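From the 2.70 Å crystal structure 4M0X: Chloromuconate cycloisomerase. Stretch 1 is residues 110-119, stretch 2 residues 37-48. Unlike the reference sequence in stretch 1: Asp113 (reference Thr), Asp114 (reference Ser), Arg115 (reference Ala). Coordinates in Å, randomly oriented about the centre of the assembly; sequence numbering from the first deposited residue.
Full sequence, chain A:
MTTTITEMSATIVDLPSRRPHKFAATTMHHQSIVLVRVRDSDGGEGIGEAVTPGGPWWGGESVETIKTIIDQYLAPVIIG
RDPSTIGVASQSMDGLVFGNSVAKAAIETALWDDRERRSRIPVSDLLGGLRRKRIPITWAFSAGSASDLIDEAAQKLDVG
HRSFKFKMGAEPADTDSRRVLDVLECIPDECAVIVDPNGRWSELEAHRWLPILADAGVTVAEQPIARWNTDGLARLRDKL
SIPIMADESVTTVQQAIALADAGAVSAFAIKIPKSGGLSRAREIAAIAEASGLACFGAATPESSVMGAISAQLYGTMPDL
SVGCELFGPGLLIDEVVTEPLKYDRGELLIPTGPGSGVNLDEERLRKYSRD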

# COMPACT_ATOMS: atom_id res chain seq x y z
N ALA A 110 34.22 -23.60 13.41
CA ALA A 110 35.51 -24.23 13.65
C ALA A 110 36.62 -23.43 13.00
O ALA A 110 37.68 -23.23 13.61
CB ALA A 110 35.52 -25.64 13.13
N LEU A 111 36.39 -22.99 11.76
CA LEU A 111 37.29 -22.11 11.06
C LEU A 111 37.64 -20.82 11.80
O LEU A 111 38.82 -20.41 11.81
CB LEU A 111 36.72 -21.77 9.71
CG LEU A 111 37.34 -22.45 8.50
CD1 LEU A 111 38.26 -23.61 8.83
CD2 LEU A 111 36.21 -22.84 7.57
N TRP A 112 36.65 -20.18 12.41
CA TRP A 112 36.93 -18.99 13.22
C TRP A 112 37.71 -19.32 14.52
O TRP A 112 38.64 -18.61 14.89
CB TRP A 112 35.66 -18.23 13.56
CG TRP A 112 35.09 -17.39 12.47
CD1 TRP A 112 33.87 -17.53 11.89
CD2 TRP A 112 35.68 -16.22 11.88
NE1 TRP A 112 33.66 -16.55 10.95
CE2 TRP A 112 34.76 -15.73 10.92
CE3 TRP A 112 36.89 -15.54 12.07
CZ2 TRP A 112 35.03 -14.60 10.14
CZ3 TRP A 112 37.15 -14.41 11.28
CH2 TRP A 112 36.21 -13.95 10.34
N ASP A 113 37.33 -20.40 15.19
CA ASP A 113 38.11 -20.89 16.33
C ASP A 113 39.62 -21.11 16.00
O ASP A 113 40.51 -20.67 16.72
CB ASP A 113 37.46 -22.19 16.83
CG ASP A 113 38.05 -22.68 18.13
OD1 ASP A 113 37.84 -22.01 19.17
OD2 ASP A 113 38.70 -23.74 18.13
N ASP A 114 39.87 -21.80 14.89
CA ASP A 114 41.20 -21.96 14.29
C ASP A 114 41.88 -20.58 14.14
O ASP A 114 43.05 -20.39 14.52
CB ASP A 114 41.04 -22.63 12.91
CG ASP A 114 42.33 -23.30 12.38
OD1 ASP A 114 43.34 -23.42 13.12
OD2 ASP A 114 42.34 -23.73 11.19
N ARG A 115 41.14 -19.61 13.61
CA ARG A 115 41.71 -18.32 13.34
C ARG A 115 42.17 -17.69 14.64
O ARG A 115 43.37 -17.42 14.81
CB ARG A 115 40.69 -17.44 12.64
CG ARG A 115 41.33 -16.45 11.69
CD ARG A 115 41.81 -17.13 10.43
NE ARG A 115 42.77 -16.26 9.77
CZ ARG A 115 44.05 -16.14 10.13
NH1 ARG A 115 44.55 -16.86 11.12
NH2 ARG A 115 44.83 -15.28 9.49
N GLU A 116 41.23 -17.51 15.55
CA GLU A 116 41.49 -17.01 16.90
C GLU A 116 42.69 -17.68 17.57
O GLU A 116 43.46 -17.03 18.25
N ARG A 117 42.85 -18.96 17.37
CA ARG A 117 44.01 -19.63 17.97
C ARG A 117 45.33 -19.52 17.24
O ARG A 117 46.37 -19.51 17.87
CB ARG A 117 43.69 -21.08 18.17
CG ARG A 117 42.70 -21.17 19.27
CD ARG A 117 42.19 -22.55 19.32
NE ARG A 117 41.14 -22.60 20.30
CZ ARG A 117 40.39 -23.67 20.50
NH1 ARG A 117 40.59 -24.76 19.78
NH2 ARG A 117 39.44 -23.65 21.42
N ARG A 118 45.30 -19.46 15.91
CA ARG A 118 46.52 -19.16 15.19
C ARG A 118 46.98 -17.76 15.65
O ARG A 118 48.13 -17.61 16.07
CB ARG A 118 46.33 -19.28 13.68
CG ARG A 118 45.88 -20.68 13.27
CD ARG A 118 45.43 -20.73 11.81
NE ARG A 118 43.97 -20.81 11.67
CZ ARG A 118 43.24 -20.17 10.74
NH1 ARG A 118 43.85 -19.38 9.86
NH2 ARG A 118 41.90 -20.32 10.68
N SER A 119 46.08 -16.77 15.65
CA SER A 119 46.41 -15.41 16.07
C SER A 119 46.56 -15.27 17.60
O SER A 119 47.01 -14.25 18.08
CB SER A 119 45.36 -14.42 15.56
OG SER A 119 45.46 -14.19 14.16
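Stretch 2, residues 37-48: RVRDSDGGEGIG

A helix can lie unusually close to a β-strand when the strand offers glycine at the point of contact, and the hairpin of residues 37-48 in this chloromuconate cycloisomerase is a compact example. Its first strand, 37-40, runs into a type I turn from Asp40 to Gly43, and the chain returns as strand 45-48. The two strands are paired through Val38 and Gly46, each of which gives its N to the other's O, and the hairpin rests on helix 110-118. The returning strand makes the closer approach: its axis passes 5.7 Å from that of the helix, against 8.5 Å for the outgoing strand. It runs roughly against the helix, at 144° between N-to-C directions, whereas strand 37-40 diverges from the helix direction by 43°.

Ala110 has the largest area covered by the hairpin, and it shows how tight the packing is. Ala110 CA lies 4.0 Å from the CA of Gly48, and Ala110 CB is 3.4 Å from Gly48 N. Ala110 CB also touches Val38 CG2 at 3.6 Å, so a small side chain meets both strands. Ala110 CA also makes a CA-H...O contact with Ile47 O, at 3.3 Å. One helical turn later, Asp114 CA stands 4.0 Å from Gly46 CA. A CB on Gly46 would clash with Ala110 O and Asp114 N; hydrogen in its place lets the two backbones meet.

The CA-to-CB bond of Asp114, the next most covered residue of the helix, points sideways to the hairpin, but its carboxylate comes nearer. Asp114 OD1 reaches 3.8 Å from Gly44 C and lies 4.1 Å from Asp40 OD2, a proximity of like charges. Arg118 helps to offset it: its NE forms a salt bridge with Asp114 OD1 at 3.1 Å, while its CD approaches Asp40 OD2 at 3.6 Å.

Val38, on the outgoing strand, points toward the helix and supplies the apolar part of the contact. Val38 CG2 meets Ala110 CB, and Val38 CG1 lies 3.9 Å from Leu111 CD1, the end of a leucine side chain that starts away from the hairpin and then comes nearer.

A single hydrogen bond joins the stretches: Ile47 N donates to Asp113 OD2 at 3.0 Å with a nearly straight angle of 164°. Asp113 OD2 is also 2.7 Å from Arg117 NH1, a salt bridge of charges alone, since no N-H points at it. Close backbone packing thus combines with one directed polar link.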

# COMPACT_ATOMS: atom_id res chain seq x y z
N ARG A 37 36.18 -30.89 13.61
CA ARG A 37 37.57 -30.59 13.89
C ARG A 37 38.29 -30.31 12.63
O ARG A 37 38.15 -31.03 11.63
CB ARG A 37 38.25 -31.74 14.58
CG ARG A 37 37.81 -31.84 16.02
CD ARG A 37 38.22 -33.20 16.52
NE ARG A 37 39.55 -33.16 17.10
CZ ARG A 37 40.18 -34.23 17.54
NH1 ARG A 37 39.60 -35.42 17.44
NH2 ARG A 37 41.39 -34.09 18.06
N VAL A 38 39.06 -29.24 12.67
CA VAL A 38 39.77 -28.77 11.50
C VAL A 38 41.20 -28.71 11.97
O VAL A 38 41.48 -28.03 12.96
CB VAL A 38 39.25 -27.39 11.02
CG1 VAL A 38 39.80 -27.07 9.64
CG2 VAL A 38 37.73 -27.37 10.93
N ARG A 39 42.08 -29.47 11.33
CA ARG A 39 43.52 -29.44 11.62
C ARG A 39 44.18 -28.81 10.40
O ARG A 39 43.77 -29.09 9.27
CB ARG A 39 44.04 -30.86 11.90
CG ARG A 39 45.45 -30.97 12.49
N ASP A 40 45.14 -27.90 10.61
CA ASP A 40 45.84 -27.25 9.48
C ASP A 40 47.28 -27.78 9.28
O ASP A 40 47.79 -28.59 10.07
CB ASP A 40 45.79 -25.72 9.58
CG ASP A 40 46.66 -25.16 10.73
OD1 ASP A 40 47.26 -25.93 11.51
OD2 ASP A 40 46.75 -23.90 10.85
N SER A 41 47.93 -27.32 8.20
CA SER A 41 49.26 -27.83 7.80
C SER A 41 50.33 -27.71 8.88
O SER A 41 51.00 -28.68 9.16
CB SER A 41 49.74 -27.23 6.47
OG SER A 41 49.40 -25.86 6.36
N ASP A 42 50.48 -26.55 9.51
CA ASP A 42 51.42 -26.51 10.63
C ASP A 42 50.86 -26.77 12.04
O ASP A 42 51.35 -26.19 13.03
CB ASP A 42 52.37 -25.29 10.56
CG ASP A 42 51.67 -24.01 10.23
OD1 ASP A 42 50.71 -23.66 10.94
OD2 ASP A 42 52.09 -23.33 9.27
N GLY A 43 49.86 -27.65 12.13
CA GLY A 43 49.46 -28.26 13.40
C GLY A 43 48.40 -27.60 14.29
O GLY A 43 48.16 -28.07 15.41
N GLY A 44 47.78 -26.52 13.81
CA GLY A 44 46.72 -25.83 14.55
C GLY A 44 45.34 -26.44 14.35
O GLY A 44 45.00 -26.96 13.27
N GLU A 45 44.54 -26.37 15.40
CA GLU A 45 43.26 -27.02 15.40
C GLU A 45 42.14 -26.06 15.77
O GLU A 45 42.29 -25.22 16.68
CB GLU A 45 43.28 -28.20 16.37
CG GLU A 45 42.27 -29.27 16.04
CD GLU A 45 42.87 -30.67 15.97
OE1 GLU A 45 42.13 -31.62 16.30
OE2 GLU A 45 44.06 -30.85 15.57
N GLY A 46 41.02 -26.16 15.06
CA GLY A 46 39.78 -25.52 15.49
C GLY A 46 38.66 -26.51 15.71
O GLY A 46 38.59 -27.55 15.07
N ILE A 47 37.76 -26.19 16.62
CA ILE A 47 36.57 -27.01 16.86
C ILE A 47 35.27 -26.23 16.59
O ILE A 47 35.18 -25.03 16.84
CB ILE A 47 36.58 -27.61 18.29
CG1 ILE A 47 36.69 -26.52 19.35
CG2 ILE A 47 37.75 -28.57 18.45
CD1 ILE A 47 36.46 -27.02 20.77
N GLY A 48 34.29 -26.91 16.02
CA GLY A 48 32.95 -26.37 15.86
C GLY A 48 31.94 -27.40 16.35
O GLY A 48 32.27 -28.59 16.53